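Local coordinates for DUF5618 domain-containing protein (Dyadobacter fermentans, PDB 3MFN) that is of unknown function but folds into a mostly helical bundle that pairs with a second copy of itself, at residues E33-A38 / W148-L153; R40-A45 / L137-A142; D47-K52 / G58-S63; H83-K88 / K99-Q104. One frame throughout, in Å; residues are numbered along the deposited sequence.

Interaction 1 (E33-A38 / W148-L153); sequences EAVIEA and WVERRL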
# COMPACT_ATOMS: atom_id res chain seq x y z
N GLU A 33 12.51 -21.82 16.64
CA GLU A 33 12.01 -20.64 17.33
C GLU A 33 12.53 -19.33 16.63
O GLU A 33 12.44 -18.21 17.18
CB GLU A 33 12.53 -20.66 18.73
CG GLU A 33 14.04 -20.62 18.81
CD GLU A 33 14.53 -21.63 19.84
OE1 GLU A 33 15.04 -22.73 19.45
OE2 GLU A 33 14.31 -21.31 21.03
N ALA A 34 13.14 -19.51 15.47
CA ALA A 34 13.14 -18.48 14.43
C ALA A 34 11.72 -17.94 14.21
O ALA A 34 11.53 -16.74 14.07
CB ALA A 34 13.68 -19.05 13.14
N VAL A 35 10.72 -18.83 14.15
CA VAL A 35 9.32 -18.41 13.98
C VAL A 35 8.82 -17.52 15.14
O VAL A 35 8.13 -16.49 14.93
CB VAL A 35 8.42 -19.66 13.83
CG1 VAL A 35 6.97 -19.34 14.03
CG2 VAL A 35 8.62 -20.26 12.46
N ILE A 36 9.20 -17.88 16.36
CA ILE A 36 8.82 -17.10 17.53
C ILE A 36 9.43 -15.71 17.51
O ILE A 36 8.75 -14.71 17.77
CB ILE A 36 9.20 -17.84 18.78
CG1 ILE A 36 8.16 -18.97 18.99
CG2 ILE A 36 9.28 -16.91 20.01
CD1 ILE A 36 8.17 -20.10 17.94
N GLU A 37 10.71 -15.65 17.21
CA GLU A 37 11.42 -14.38 17.15
C GLU A 37 10.80 -13.44 16.03
O GLU A 37 10.58 -12.26 16.30
CB GLU A 37 12.92 -14.63 16.99
CG GLU A 37 13.80 -13.43 16.68
CD GLU A 37 14.17 -12.58 17.92
OE1 GLU A 37 13.48 -12.67 18.95
OE2 GLU A 37 15.15 -11.80 17.84
N ALA A 38 10.43 -14.01 14.87
CA ALA A 38 9.71 -13.31 13.82
C ALA A 38 8.45 -12.66 14.34
O ALA A 38 8.18 -11.48 14.06
CB ALA A 38 9.41 -14.23 12.65
N TRP A 148 3.44 -19.68 7.06
CA TRP A 148 3.86 -20.55 5.96
C TRP A 148 5.23 -21.18 6.27
O TRP A 148 5.43 -22.40 6.12
CB TRP A 148 3.90 -19.74 4.66
CG TRP A 148 4.38 -20.51 3.49
CD1 TRP A 148 3.63 -21.32 2.68
CD2 TRP A 148 5.71 -20.54 2.96
NE1 TRP A 148 4.42 -21.83 1.66
CE2 TRP A 148 5.69 -21.36 1.81
CE3 TRP A 148 6.91 -19.89 3.30
CZ2 TRP A 148 6.83 -21.62 1.05
CZ3 TRP A 148 8.06 -20.15 2.53
CH2 TRP A 148 8.00 -21.01 1.42
N VAL A 149 6.17 -20.36 6.72
CA VAL A 149 7.49 -20.83 7.17
C VAL A 149 7.38 -21.87 8.28
O VAL A 149 7.88 -22.99 8.13
CB VAL A 149 8.39 -19.66 7.62
CG1 VAL A 149 9.63 -20.16 8.34
CG2 VAL A 149 8.78 -18.78 6.39
N GLU A 150 6.69 -21.52 9.37
CA GLU A 150 6.51 -22.45 10.49
C GLU A 150 6.05 -23.81 9.94
O GLU A 150 6.60 -24.86 10.26
CB GLU A 150 5.48 -21.93 11.50
CG GLU A 150 5.34 -22.85 12.75
CD GLU A 150 4.25 -22.44 13.74
OE1 GLU A 150 3.26 -21.85 13.32
OE2 GLU A 150 4.38 -22.77 14.96
N ARG A 151 5.03 -23.73 9.11
CA ARG A 151 4.34 -24.87 8.59
C ARG A 151 5.13 -25.69 7.56
O ARG A 151 4.82 -26.86 7.39
CB ARG A 151 3.06 -24.36 7.96
CG ARG A 151 2.11 -25.41 7.51
CD ARG A 151 0.81 -24.72 7.14
NE ARG A 151 0.86 -24.25 5.76
CZ ARG A 151 0.64 -23.01 5.34
NH1 ARG A 151 0.71 -22.78 4.03
NH2 ARG A 151 0.33 -22.02 6.18
N ARG A 152 6.11 -25.09 6.89
CA ARG A 152 7.02 -25.83 6.00
C ARG A 152 8.09 -26.54 6.82
O ARG A 152 8.37 -27.72 6.60
CB ARG A 152 7.68 -24.90 4.97
CG ARG A 152 6.70 -24.24 4.00
CD ARG A 152 6.13 -25.22 2.97
NE ARG A 152 7.00 -25.31 1.82
CZ ARG A 152 6.73 -25.95 0.69
NH1 ARG A 152 5.59 -26.62 0.52
NH2 ARG A 152 7.63 -25.93 -0.27
N LEU A 153 8.66 -25.82 7.77
CA LEU A 153 9.74 -26.33 8.62
C LEU A 153 9.36 -27.55 9.47
O LEU A 153 10.23 -28.34 9.85
CB LEU A 153 10.27 -25.24 9.54
CG LEU A 153 10.96 -24.03 8.90
CD1 LEU A 153 11.06 -22.89 9.92
CD2 LEU A 153 12.34 -24.40 8.36
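Val35 lies against the backbone and stem of Glu150, the closest meeting between segments 33-38 and 148-153, which lie on antiparallel helices 34-52 and 132-153 of the bundle, near the start of one and the end of the other. The short segments run at 173° with their axes 10.2 Å apart. Along 33-38, Glu33 stands at the N-cap position, and its carbonyl O accepts the first-turn bond from Glu37 N. Ala34 turns its CB broadly this way but packs on His83 of helix 63-85. Val35 carries the contact. CG1 lies anti to the backbone N (chi1 164°), which puts CG2 beside that N and spreads the two methyls over different parts of Glu150. CG2 sits 3.6 Å from Glu150 CA, while CG1 touches Glu150 CB at 3.9 Å and, more loosely, Glu150 CG and CD. The Glu150 chain is extended and passes Val35 at about a right angle, presenting its aliphatic CB and CG to the valine. The same methyl that meets Glu150 CA, Val35 CG2, also reaches Val149 CG1 at 4.2 Å and Leu153 CD1 at 4.4 Å. With an alanine here both methyls are gone, and the stem of Glu150 would probably be left without its apolar cover, with a gap opened toward Val149 and Leu153. Everything that crosses between the two segments is van der Waals contact. Ala38 joins Val35 in touching Ile146 of helix 132-153, which extends the seam toward the middle of the bundle, and its backbone N bonds to Ala34 O at 3.1 Å.

Interaction 2 (R40-A45 / L137-A142); sequences RYLNNA and LGFQRA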
# COMPACT_ATOMS: atom_id res chain seq x y z
N ARG A 40 7.89 -11.95 17.48
CA ARG A 40 8.26 -10.91 18.41
C ARG A 40 8.49 -9.58 17.67
O ARG A 40 8.09 -8.55 18.16
CB ARG A 40 9.45 -11.32 19.27
CG ARG A 40 9.14 -12.51 20.24
CD ARG A 40 7.86 -12.26 21.05
NE ARG A 40 7.91 -10.99 21.79
CZ ARG A 40 8.17 -10.86 23.09
NH1 ARG A 40 8.22 -9.64 23.61
NH2 ARG A 40 8.38 -11.93 23.86
N TYR A 41 9.09 -9.63 16.48
CA TYR A 41 9.31 -8.42 15.67
C TYR A 41 7.96 -7.84 15.26
O TYR A 41 7.73 -6.62 15.34
CB TYR A 41 10.13 -8.71 14.40
CG TYR A 41 11.62 -8.80 14.51
CD1 TYR A 41 12.43 -7.90 13.86
CD2 TYR A 41 12.25 -9.85 15.18
CE1 TYR A 41 13.79 -7.98 13.89
CE2 TYR A 41 13.70 -9.96 15.23
CZ TYR A 41 14.44 -9.00 14.57
OH TYR A 41 15.80 -8.99 14.51
N LEU A 42 7.07 -8.70 14.77
CA LEU A 42 5.75 -8.24 14.34
C LEU A 42 4.95 -7.60 15.45
O LEU A 42 4.37 -6.53 15.25
CB LEU A 42 4.97 -9.38 13.70
CG LEU A 42 3.68 -9.09 12.96
CD1 LEU A 42 3.83 -7.98 11.87
CD2 LEU A 42 3.13 -10.41 12.31
N ASN A 43 4.92 -8.24 16.61
CA ASN A 43 4.19 -7.68 17.74
C ASN A 43 4.83 -6.48 18.33
O ASN A 43 4.11 -5.53 18.77
CB ASN A 43 3.95 -8.77 18.80
CG ASN A 43 2.94 -9.82 18.29
OD1 ASN A 43 1.95 -9.45 17.63
ND2 ASN A 43 3.20 -11.10 18.55
N ASN A 44 6.16 -6.43 18.30
CA ASN A 44 6.83 -5.19 18.69
C ASN A 44 6.38 -4.08 17.80
O ASN A 44 6.11 -3.00 18.26
CB ASN A 44 8.37 -5.29 18.61
CG ASN A 44 9.00 -5.99 19.80
OD1 ASN A 44 10.21 -6.03 19.88
ND2 ASN A 44 8.21 -6.52 20.71
N ALA A 45 6.35 -4.33 16.49
CA ALA A 45 5.90 -3.37 15.51
C ALA A 45 4.47 -2.87 15.79
O ALA A 45 4.19 -1.67 15.71
CB ALA A 45 5.99 -3.93 14.06
N LEU A 137 -3.95 -4.91 7.12
CA LEU A 137 -3.84 -5.93 6.08
C LEU A 137 -2.38 -6.30 5.84
O LEU A 137 -2.02 -7.46 5.61
CB LEU A 137 -4.45 -5.44 4.77
CG LEU A 137 -5.92 -5.02 4.72
CD1 LEU A 137 -6.31 -4.55 3.28
CD2 LEU A 137 -6.89 -6.11 5.18
N GLY A 138 -1.51 -5.32 5.85
CA GLY A 138 -0.10 -5.60 5.64
C GLY A 138 0.43 -6.58 6.69
O GLY A 138 1.16 -7.55 6.38
N PHE A 139 0.07 -6.29 7.94
CA PHE A 139 0.40 -7.18 9.05
C PHE A 139 -0.24 -8.55 8.96
O PHE A 139 0.43 -9.52 9.31
CB PHE A 139 0.03 -6.53 10.39
CG PHE A 139 0.90 -5.38 10.77
CD1 PHE A 139 2.07 -5.10 10.11
CD2 PHE A 139 0.57 -4.60 11.83
CE1 PHE A 139 2.90 -4.06 10.54
CE2 PHE A 139 1.42 -3.57 12.26
CZ PHE A 139 2.58 -3.34 11.65
N GLN A 140 -1.47 -8.68 8.46
CA GLN A 140 -2.07 -10.00 8.21
C GLN A 140 -1.25 -10.76 7.17
O GLN A 140 -1.05 -11.94 7.32
CB GLN A 140 -3.54 -9.92 7.73
CG GLN A 140 -4.57 -9.50 8.84
CD GLN A 140 -5.82 -8.77 8.29
OE1 GLN A 140 -6.36 -7.87 8.94
NE2 GLN A 140 -6.27 -9.16 7.12
N ARG A 141 -0.79 -10.08 6.12
CA ARG A 141 0.01 -10.73 5.05
C ARG A 141 1.33 -11.26 5.62
O ARG A 141 1.74 -12.38 5.33
CB ARG A 141 0.30 -9.79 3.90
CG ARG A 141 -0.92 -9.19 3.25
CD ARG A 141 -1.70 -10.16 2.44
NE ARG A 141 -2.84 -9.45 1.87
CZ ARG A 141 -4.06 -9.44 2.40
NH1 ARG A 141 -4.31 -10.06 3.55
NH2 ARG A 141 -5.03 -8.78 1.80
N ALA A 142 1.94 -10.47 6.49
CA ALA A 142 3.17 -10.80 7.21
C ALA A 142 2.97 -12.04 8.09
O ALA A 142 3.79 -12.92 8.04
CB ALA A 142 3.60 -9.66 8.07
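Leu42 and Phe139 overlap side by side, their side chains pointing opposite ways, in the buried middle of the helical bundle, where helices 34-52 and 132-153 run antiparallel. Their segment axes lie 11.3 Å apart at 170°. From its backbone Leu42 CB does not aim straight at the partner helix; with CG anti to the backbone N (chi1 -169°), the branch swings across and carries both methyls over. CB and CG serve as the stem, and the touching is done by the tips. CD1 meets Phe139 CD1 at 3.8 Å and lies 4.3 Å from the centroid of that ring, 28° off its normal, an off-centre CH-pi contact. The same methyl also meets Ala142 CB at 4.2 Å, one helical turn beyond Phe139, and so touches ring and alanine together. CD2 instead comes up to the backbone, 4.1 Å from Phe139 O. Ala73 of helix 63-85 packs against Leu42, Ala45 and Phe139 alike, and Leu120 of helix 107-126 touches Phe139 and Ala142, making this a four-helix core. Arg141, on a different side of helix 132-153, forms salt bridges to Asp131 and Glu133 of the second subunit, tying the same helix to the dimer. All four residues that meet here are buried and apolar in their side chains. One turn past Leu42, Ala45 CB reaches the far end of the ring, 4.2 Å from Phe139 CZ.

Interaction 3 (D47-K52 / G58-S63); sequences DILRDK and GFYQDS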
# COMPACT_ATOMS: atom_id res chain seq x y z
N ASP A 47 3.05 -2.86 18.73
CA ASP A 47 3.11 -2.09 19.97
C ASP A 47 3.63 -0.69 19.73
O ASP A 47 3.17 0.27 20.36
CB ASP A 47 3.97 -2.75 21.03
CG ASP A 47 3.32 -4.01 21.63
OD1 ASP A 47 2.09 -4.19 21.54
OD2 ASP A 47 4.07 -4.78 22.27
N ILE A 48 4.63 -0.57 18.86
CA ILE A 48 5.18 0.74 18.55
C ILE A 48 4.06 1.62 17.95
O ILE A 48 3.92 2.79 18.27
CB ILE A 48 6.40 0.61 17.51
CG1 ILE A 48 7.64 -0.03 18.15
CG2 ILE A 48 6.75 2.03 16.88
CD1 ILE A 48 8.62 -0.49 17.10
N LEU A 49 3.28 1.06 17.02
CA LEU A 49 2.21 1.85 16.43
C LEU A 49 1.19 2.26 17.51
O LEU A 49 0.75 3.40 17.55
CB LEU A 49 1.53 1.11 15.24
CG LEU A 49 2.34 0.95 13.91
CD1 LEU A 49 1.60 0.06 12.92
CD2 LEU A 49 2.60 2.28 13.25
N ARG A 50 0.82 1.34 18.38
CA ARG A 50 -0.15 1.66 19.46
C ARG A 50 0.38 2.71 20.37
O ARG A 50 -0.33 3.65 20.72
CB ARG A 50 -0.50 0.41 20.27
CG ARG A 50 -1.38 0.61 21.52
CD ARG A 50 -1.35 -0.62 22.45
NE ARG A 50 -0.04 -0.74 23.10
CZ ARG A 50 0.50 -1.90 23.49
NH1 ARG A 50 -0.17 -3.04 23.37
NH2 ARG A 50 1.72 -1.92 24.03
N ASP A 51 1.65 2.56 20.79
CA ASP A 51 2.22 3.41 21.84
C ASP A 51 2.77 4.75 21.32
O ASP A 51 2.69 5.72 22.02
CB ASP A 51 3.31 2.63 22.58
CG ASP A 51 2.71 1.45 23.40
OD1 ASP A 51 1.51 1.56 23.71
OD2 ASP A 51 3.40 0.44 23.64
N LYS A 52 3.27 4.82 20.07
CA LYS A 52 3.97 6.00 19.57
C LYS A 52 3.55 6.42 18.16
O LYS A 52 4.04 7.41 17.66
CB LYS A 52 5.48 5.76 19.53
CG LYS A 52 6.12 5.05 20.75
CD LYS A 52 6.20 5.89 21.97
CE LYS A 52 7.36 5.45 22.88
NZ LYS A 52 7.64 3.99 22.78
N GLY A 58 -7.93 7.26 11.90
CA GLY A 58 -7.51 6.11 11.12
C GLY A 58 -6.12 6.25 10.45
O GLY A 58 -5.76 5.39 9.67
N PHE A 59 -5.38 7.32 10.73
CA PHE A 59 -4.01 7.45 10.24
C PHE A 59 -3.02 7.68 11.36
O PHE A 59 -3.28 8.48 12.26
CB PHE A 59 -3.94 8.57 9.22
CG PHE A 59 -4.85 8.34 8.07
CD1 PHE A 59 -4.46 7.57 7.00
CD2 PHE A 59 -6.12 8.83 8.09
CE1 PHE A 59 -5.34 7.33 5.95
CE2 PHE A 59 -6.99 8.58 7.04
CZ PHE A 59 -6.57 7.81 5.99
N TYR A 60 -1.91 6.95 11.31
CA TYR A 60 -0.79 7.12 12.24
C TYR A 60 -0.13 8.42 11.87
O TYR A 60 0.18 8.61 10.73
CB TYR A 60 0.16 5.94 12.15
CG TYR A 60 -0.45 4.65 12.65
CD1 TYR A 60 -0.80 4.49 13.96
CD2 TYR A 60 -0.74 3.63 11.80
CE1 TYR A 60 -1.39 3.32 14.40
CE2 TYR A 60 -1.33 2.50 12.23
CZ TYR A 60 -1.66 2.34 13.52
OH TYR A 60 -2.24 1.13 13.95
N GLN A 61 -0.02 9.37 12.80
CA GLN A 61 0.46 10.73 12.46
C GLN A 61 1.97 10.90 12.59
O GLN A 61 2.53 11.87 12.10
CB GLN A 61 -0.19 11.81 13.38
CG GLN A 61 -1.71 11.84 13.33
CD GLN A 61 -2.23 12.25 11.93
OE1 GLN A 61 -1.77 13.22 11.36
NE2 GLN A 61 -3.21 11.52 11.43
N ASP A 62 2.63 10.04 13.36
CA ASP A 62 4.05 10.24 13.54
C ASP A 62 4.86 9.31 12.62
O ASP A 62 5.05 8.13 12.93
CB ASP A 62 4.42 10.05 15.00
CG ASP A 62 5.85 10.48 15.29
OD1 ASP A 62 6.67 10.54 14.36
OD2 ASP A 62 6.16 10.78 16.44
N SER A 63 5.34 9.85 11.47
CA SER A 63 6.03 9.08 10.44
C SER A 63 7.26 8.36 10.93
O SER A 63 7.61 7.27 10.45
CB SER A 63 6.44 10.00 9.25
OG SER A 63 5.31 10.45 8.60
O HOH W 1 4.83 9.57 18.57
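This is a CH-pi contact, with a possible water bridge beside it: Leu49, near the C-terminal end of helix 34-52, packs on Tyr60 of the small hairpin formed by strands 55-56 and 59-60. The chain has turned back through the hairpin, and the ring lands flat under the leucine. Leu49 CD2 stands 3.9 Å from the centroid of the Tyr60 ring, only 10° off its normal. Leu49 CB lies over the same face nearer the hydroxyl end, 3.8 Å from Tyr60 CE1, and CD1 touches CE2 at 3.9 Å, so the leucine spans the ring. Leu49 also packs on Phe139, through CD1, and on Val135 of helix 132-153. Beyond the ring, Asp62 CB comes to 3.8 Å from Lys52 O. One water donates to Asp62 OD2 at 2.8 Å; its bond to Lys52 O is so short that it is doubtful. Asp62 is also the N-cap of helix 63-85. Within helix 34-52, Arg50 grips Asp51 side-on, with NE 2.8 Å from OD1 and NH2 on OD2. Gln61, just after strand 59-60, bonds to Asn111 of the second subunit. The leucine-tyrosine pair thus seals the hairpin to the helix by apolar contact, while the water, if correctly placed, donates a hydrogen bond to each oxygen and probably eases the repulsion between carbonyl and carboxylate.

Interaction 4 (H83-K88 / K99-Q104); sequences HYFGKK and KSNLAQ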
# COMPACT_ATOMS: atom_id res chain seq x y z
N HIS A 83 15.80 -17.85 7.97
CA HIS A 83 15.98 -19.09 8.68
C HIS A 83 15.53 -20.27 7.83
O HIS A 83 16.14 -21.28 7.87
CB HIS A 83 15.28 -19.14 10.05
CG HIS A 83 15.58 -20.41 10.81
ND1 HIS A 83 16.62 -20.51 11.70
CD2 HIS A 83 15.00 -21.63 10.76
CE1 HIS A 83 16.67 -21.74 12.18
NE2 HIS A 83 15.69 -22.44 11.63
N TYR A 84 14.48 -20.11 7.03
CA TYR A 84 14.00 -21.22 6.19
C TYR A 84 14.90 -21.48 4.95
O TYR A 84 15.19 -22.64 4.60
CB TYR A 84 12.56 -20.94 5.74
CG TYR A 84 11.93 -22.02 4.88
CD1 TYR A 84 11.88 -23.32 5.32
CD2 TYR A 84 11.36 -21.73 3.66
CE1 TYR A 84 11.29 -24.36 4.52
CE2 TYR A 84 10.76 -22.74 2.85
CZ TYR A 84 10.75 -24.05 3.30
OH TYR A 84 10.18 -25.04 2.54
N PHE A 85 15.29 -20.40 4.26
CA PHE A 85 15.99 -20.51 2.97
C PHE A 85 17.52 -20.55 3.15
O PHE A 85 18.28 -20.92 2.24
CB PHE A 85 15.61 -19.33 2.06
CG PHE A 85 14.20 -19.40 1.51
CD1 PHE A 85 13.74 -20.51 0.85
CD2 PHE A 85 13.36 -18.32 1.61
CE1 PHE A 85 12.47 -20.55 0.33
CE2 PHE A 85 12.12 -18.35 1.09
CZ PHE A 85 11.66 -19.47 0.47
N GLY A 86 17.96 -20.15 4.33
CA GLY A 86 19.37 -20.12 4.66
C GLY A 86 20.08 -18.97 3.97
O GLY A 86 19.61 -17.81 3.97
N LYS A 87 21.21 -19.30 3.36
CA LYS A 87 22.18 -18.26 3.05
C LYS A 87 22.41 -18.13 1.56
O LYS A 87 22.25 -19.10 0.82
CB LYS A 87 23.48 -18.52 3.81
CG LYS A 87 23.28 -18.38 5.35
CD LYS A 87 24.37 -17.53 6.03
CE LYS A 87 23.93 -17.05 7.44
NZ LYS A 87 23.44 -15.64 7.54
N LYS A 88 22.70 -16.91 1.13
CA LYS A 88 23.03 -16.64 -0.26
C LYS A 88 24.54 -16.65 -0.34
O LYS A 88 25.23 -16.11 0.54
CB LYS A 88 22.43 -15.31 -0.69
CG LYS A 88 23.29 -14.45 -1.57
CD LYS A 88 22.60 -13.11 -1.84
CE LYS A 88 22.16 -12.98 -3.29
NZ LYS A 88 23.28 -12.47 -4.06
N LYS A 99 12.19 -13.13 -3.48
CA LYS A 99 11.15 -13.44 -4.52
C LYS A 99 11.49 -14.69 -5.36
O LYS A 99 10.62 -15.54 -5.66
CB LYS A 99 10.98 -12.24 -5.45
CG LYS A 99 10.27 -11.02 -4.72
CD LYS A 99 10.36 -9.69 -5.51
CE LYS A 99 9.67 -9.73 -6.86
NZ LYS A 99 10.00 -8.59 -7.79
N SER A 100 12.74 -14.79 -5.78
CA SER A 100 13.08 -15.92 -6.65
C SER A 100 13.04 -17.22 -5.82
O SER A 100 12.55 -18.23 -6.31
CB SER A 100 14.41 -15.65 -7.38
OG SER A 100 15.52 -15.97 -6.57
N ASN A 101 13.42 -17.16 -4.52
CA ASN A 101 13.25 -18.33 -3.64
C ASN A 101 11.77 -18.71 -3.44
O ASN A 101 11.41 -19.89 -3.42
CB ASN A 101 13.98 -18.17 -2.28
CG ASN A 101 15.43 -18.63 -2.34
OD1 ASN A 101 15.70 -19.79 -2.60
ND2 ASN A 101 16.35 -17.74 -2.11
N LEU A 102 10.89 -17.72 -3.35
CA LEU A 102 9.48 -17.99 -3.18
C LEU A 102 8.79 -18.38 -4.48
O LEU A 102 7.78 -19.07 -4.46
CB LEU A 102 8.77 -16.78 -2.55
CG LEU A 102 9.10 -16.45 -1.08
CD1 LEU A 102 8.63 -15.05 -0.75
CD2 LEU A 102 8.48 -17.53 -0.16
N ALA A 103 9.31 -17.94 -5.62
CA ALA A 103 8.68 -18.29 -6.86
C ALA A 103 8.81 -19.82 -7.08
O ALA A 103 7.85 -20.45 -7.52
CB ALA A 103 9.26 -17.50 -7.99
N GLN A 104 9.95 -20.40 -6.70
CA GLN A 104 10.19 -21.84 -6.89
C GLN A 104 9.29 -22.68 -5.98
O GLN A 104 9.19 -23.89 -6.14
CB GLN A 104 11.68 -22.17 -6.66
CG GLN A 104 12.13 -22.02 -5.20
CD GLN A 104 13.65 -21.91 -5.01
OE1 GLN A 104 14.44 -22.05 -5.97
NE2 GLN A 104 14.08 -21.67 -3.75
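Phe85 has its CG anti to the carbonyl carbon (chi1 -72°), which swings the ring off the last turn of helix 63-85 onto Asn101 and Leu102 of helix 95-103. Asn101 CB then sits over the middle of one ring face, 3.6 Å from the centroid of the Phe85 ring and 4° off its normal, a CH-pi contact almost directly above the ring centre. The amide follows the ring, its plane 21° from that of Phe85, and OD1 comes to 4.0 Å from Phe85 CD1. Asn101 ND2 is hydrogen-bonded to Trp97 O, which helps fix how the amide is turned. Leu102 approaches differently: its CD2 lies at the ring edge, near the plane, 3.8 Å from Phe85 CZ. Tyr84 CD2 lies over the opposite face, offset toward the rim. With a serine in place of Phe85, Asn101 CB and Leu102 CD2 would probably lose the surface they rest on, opening a gap between the two helices. Trp148 of helix 132-153 touches both Phe85 and Leu102. Just after Phe85 the chain leaves the helix at Gly86, with positive phi; the contact is helix-to-helix packing at the C-terminal end of helix 63-85, holding the short helix 95-103 against one end of the helical bundle.

How the interactions relate
Interactions 1, 2 and 3 follow one another along helix 34-52. Interactions 1 and 2, with centres 14 Å apart, both pair it with antiparallel helix 132-153, while interaction 3 joins its far end to the hairpin strand 59-60. Along the chain, interactions 3 and 4 come in series and are both nested within the loop closed by interaction 2, itself nested within that of interaction 1. Interactions 2 and 3 touch, 14 Å apart between centres; Tyr84, packed on Trp148 and Leu153, links 1 and 4. Interactions 3 and 4 lie 32 Å apart between centres, at opposite ends of the bundle. The segments of 2 and 3 also reach the second subunit, so helix 132-153 and the hairpin end both take part in the dimer interface.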